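Local structure of endo-1,3-beta-glucanase, family GH16 (Zobellia galactanivorans, 5FUI) at residues 50-55 with 110-115. The protein is a laminarinase whose C-terminal family 6 carbohydrate-binding module, the part described here, binds the beta-1,3-glucan laminarin. Residues are numbered along the deposited sequence; the frame is centred on the assembly and turned at random.
With APY (2-aminomethyl-pyridine), chain C.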
ATOM      1  N   ILE A  50       0.366 -13.112  -1.798  1.00 12.25           N
ATOM      2  CA  ILE A  50       1.650 -12.406  -1.973  1.00 12.82           C
ATOM      3  C   ILE A  50       2.800 -13.302  -1.395  1.00 13.27           C
ATOM      4  O   ILE A  50       2.806 -13.662  -0.156  1.00 13.97           O
ATOM      5  CB  ILE A  50       1.624 -10.994  -1.297  1.00 12.59           C
ATOM      6  CG1 ILE A  50       0.459 -10.148  -1.826  1.00 13.20           C
ATOM      7  CG2 ILE A  50       3.015 -10.390  -1.458  1.00 14.43           C
ATOM      8  CD1 ILE A  50       0.370 -10.152  -3.322  1.00 12.38           C
ATOM      9  N   ASN A  51       3.689 -13.688  -2.299  1.00 14.11           N
ATOM     10  CA  ASN A  51       4.743 -14.595  -1.916  1.00 15.31           C
ATOM     11  C   ASN A  51       6.049 -13.860  -1.506  1.00 13.85           C
ATOM     12  O   ASN A  51       6.501 -12.923  -2.205  1.00 15.17           O
ATOM     13  CB  ASN A  51       5.013 -15.682  -3.001  1.00 14.89           C
ATOM     14  CG  ASN A  51       6.068 -16.684  -2.532  1.00 20.33           C
ATOM     15  OD1 ASN A  51       5.808 -17.528  -1.661  1.00 26.51           O
ATOM     16  ND2 ASN A  51       7.279 -16.557  -3.072  1.00 23.36           N
ATOM     17  N   PHE A  52       6.605 -14.241  -0.314  1.00 12.07           N
ATOM     18  CA  PHE A  52       7.887 -13.795   0.190  1.00 13.06           C
ATOM     19  C   PHE A  52       8.715 -15.061   0.110  1.00 13.94           C
ATOM     20  O   PHE A  52       8.579 -15.951   0.964  1.00 15.41           O
ATOM     21  CB  PHE A  52       7.718 -13.247   1.615  1.00 12.94           C
ATOM     22  CG  PHE A  52       6.886 -11.992   1.698  1.00 11.48           C
ATOM     23  CD1 PHE A  52       5.449 -12.067   1.634  1.00 12.49           C
ATOM     24  CD2 PHE A  52       7.520 -10.720   1.765  1.00 13.61           C
ATOM     25  CE1 PHE A  52       4.670 -10.898   1.735  1.00 11.99           C
ATOM     26  CE2 PHE A  52       6.726  -9.562   1.886  1.00 13.21           C
ATOM     27  CZ  PHE A  52       5.334  -9.640   1.871  1.00 12.57           C
ATOM     28  N   PRO A  53       9.570 -15.182  -0.893  1.00 14.21           N
ATOM     29  CA  PRO A  53      10.205 -16.521  -1.124  1.00 17.61           C
ATOM     30  C   PRO A  53      11.299 -16.849  -0.135  1.00 17.07           C
ATOM     31  O   PRO A  53      11.652 -18.033  -0.024  1.00 18.52           O
ATOM     32  CB  PRO A  53      10.880 -16.381  -2.488  1.00 19.07           C
ATOM     33  CG  PRO A  53      11.005 -14.897  -2.716  1.00 20.82           C
ATOM     34  CD  PRO A  53       9.792 -14.260  -2.044  1.00 16.20           C
ATOM     35  N   SER A  54      11.868 -15.859   0.552  1.00 14.21           N
ATOM     36  CA  SER A  54      12.900 -16.117   1.526  1.00 14.37           C
ATOM     37  C   SER A  54      12.558 -15.407   2.884  1.00 18.58           C
ATOM     38  O   SER A  54      11.716 -14.457   2.954  1.00 18.07           O
ATOM     39  CB  SER A  54      14.290 -15.805   1.000  1.00 22.19           C
ATOM     40  OG  SER A  54      14.396 -14.489   0.667  1.00 28.35           O
ATOM     41  N   SER A  55      13.142 -15.878   3.976  1.00 14.86           N
ATOM     42  CA  SER A  55      12.972 -15.252   5.278  1.00 15.35           C
ATOM     43  C   SER A  55      14.033 -14.181   5.380  1.00 15.65           C
ATOM     44  O   SER A  55      15.229 -14.404   5.136  1.00 20.53           O
ATOM     45  CB  SER A  55      13.185 -16.276   6.333  1.00 14.16           C
ATOM     46  OG  SER A  55      12.199 -17.301   6.236  1.00 16.22           O
ATOM     47  N   GLY A 110       6.895 -17.267   2.999  1.00 15.23           N
ATOM     48  CA  GLY A 110       5.574 -17.842   2.933  1.00 14.32           C
ATOM     49  C   GLY A 110       4.753 -17.083   1.910  1.00 11.94           C
ATOM     50  O   GLY A 110       5.253 -16.125   1.285  1.00 14.66           O
ATOM     51  N   THR A 111       3.486 -17.453   1.762  1.00 14.30           N
ATOM     52  CA  THR A 111       2.560 -16.763   0.912  1.00 13.41           C
ATOM     53  C   THR A 111       1.406 -16.294   1.795  1.00 14.04           C
ATOM     54  O   THR A 111       0.843 -17.125   2.551  1.00 14.97           O
ATOM     55  CB  THR A 111       1.996 -17.728  -0.181  1.00 13.55           C
ATOM     56  OG1 THR A 111       3.115 -18.105  -0.998  1.00 17.72           O
ATOM     57  CG2 THR A 111       0.953 -17.000  -1.081  1.00 17.97           C
ATOM     58  N   TYR A 112       1.098 -14.997   1.727  1.00 13.20           N
ATOM     59  CA  TYR A 112       0.230 -14.334   2.663  1.00 12.84           C
ATOM     60  C   TYR A 112      -0.778 -13.433   1.988  1.00 11.61           C
ATOM     61  O   TYR A 112      -0.542 -12.889   0.902  1.00 12.58           O
ATOM     62  CB  TYR A 112       1.079 -13.430   3.654  1.00 14.05           C
ATOM     63  CG  TYR A 112       2.197 -14.180   4.339  1.00 12.81           C
ATOM     64  CD1 TYR A 112       1.936 -14.963   5.407  1.00 18.86           C
ATOM     65  CD2 TYR A 112       3.500 -14.064   3.962  1.00 13.83           C
ATOM     66  CE1 TYR A 112       2.947 -15.624   6.071  1.00 24.91           C
ATOM     67  CE2 TYR A 112       4.548 -14.721   4.595  1.00 13.99           C
ATOM     68  CZ  TYR A 112       4.274 -15.506   5.644  1.00 19.79           C
ATOM     69  OH  TYR A 112       5.316 -16.176   6.276  1.00 20.88           O
ATOM     70  N   GLN A 113      -1.877 -13.209   2.694  1.00 12.52           N
ATOM     71  CA  GLN A 113      -2.810 -12.141   2.358  1.00 11.58           C
ATOM     72  C   GLN A 113      -2.177 -10.847   2.889  1.00 11.78           C
ATOM     73  O   GLN A 113      -1.927 -10.725   4.097  1.00 12.63           O
ATOM     74  CB  GLN A 113      -4.190 -12.413   2.985  1.00 15.30           C
ATOM     75  CG  GLN A 113      -5.243 -11.354   2.769  1.00 16.70           C
ATOM     76  CD  GLN A 113      -6.617 -11.792   3.320  1.00 32.19           C
ATOM     77  OE1 GLN A 113      -7.334 -12.539   2.652  1.00 55.90           O
ATOM     78  NE2 GLN A 113      -6.994 -11.312   4.546  1.00 51.23           N
ATOM     79  N   PHE A 114      -1.971  -9.882   1.986  1.00 11.33           N
ATOM     80  CA  PHE A 114      -1.326  -8.594   2.333  1.00 12.29           C
ATOM     81  C   PHE A 114      -2.376  -7.506   2.461  1.00 10.90           C
ATOM     82  O   PHE A 114      -3.199  -7.359   1.537  1.00 12.27           O
ATOM     83  CB  PHE A 114      -0.307  -8.315   1.233  1.00 12.98           C
ATOM     84  CG  PHE A 114       0.486  -7.021   1.384  1.00 11.91           C
ATOM     85  CD1 PHE A 114       1.586  -6.927   2.235  1.00 15.48           C
ATOM     86  CD2 PHE A 114       0.147  -5.946   0.610  1.00 15.56           C
ATOM     87  CE1 PHE A 114       2.272  -5.726   2.336  1.00 12.93           C
ATOM     88  CE2 PHE A 114       0.855  -4.765   0.696  1.00 15.84           C
ATOM     89  CZ  PHE A 114       1.893  -4.650   1.574  1.00 12.99           C
ATOM     90  N   GLY A 115      -2.438  -6.780   3.595  1.00 12.00           N
ATOM     91  CA  GLY A 115      -3.484  -5.826   3.820  1.00 10.22           C
ATOM     92  C   GLY A 115      -2.925  -4.419   4.039  1.00 10.38           C
ATOM     93  O   GLY A 115      -1.896  -4.266   4.706  1.00 12.04           O
TER
HETATM   94  N   APY C 132      -5.737  -6.364   6.901  1.00 26.35           N
HETATM   95  CM  APY C 132      -6.258  -5.297   6.069  1.00 27.45           C
HETATM   96  C2  APY C 132      -7.672  -5.838   6.199  1.00 27.43           C
HETATM   97  C3  APY C 132      -8.510  -5.272   7.130  1.00 23.44           C
HETATM   98  C4  APY C 132      -9.808  -5.790   7.351  1.00 24.16           C
HETATM   99  C5  APY C 132     -10.192  -6.960   6.671  1.00 29.16           C
HETATM  100  C6  APY C 132      -9.339  -7.537   5.743  1.00 27.69           C
HETATM  101  N1  APY C 132      -8.082  -6.995   5.566  1.00 24.55           N
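Ile-50 and Tyr-112 form a hydrogen-bonded antiparallel pair, each binding the other's carbonyl oxygen through its backbone N, and Phe-52 repeats the arrangement with Gly-110. The straightest of the four bonds is Phe-52 N to Gly-110 O, 2.8 Å with an N-H...O angle of 175°; Gly-110 N to Phe-52 O is more bent, at 147°. Between these pairs, at the non-hydrogen-bonded pair Asn-51 and Thr-111, the CA atoms close to 4.2 Å, and Thr-111 CA makes a CA-H...O contact with Ile-50 O. Strands 44-52 and 110-118 are thereby joined as neighbours in one sheet of the family 6 carbohydrate-binding module's beta-sandwich. On the inner face, Ile-50 CG1 rests on Phe-114 CB at 3.6 Å, and both side chains reach strand 124-131 of the facing sheet. Beside them Phe-52 CD1 meets the edge of the Tyr-112 ring in its plane, 3.6 Å from Tyr-112 CD2. Tyr-112 CG lies beside its own backbone N (chi1 -53°), which leans the ring toward Phe-52. The phenol OH is hydrogen-bonded to Ser-108 O. Further along the strand, Gly-115 CA touches CM of the bound 2-aminomethyl-pyridine at 3.6 Å, a ligand also hydrogen-bonded to Asp-76 OD2.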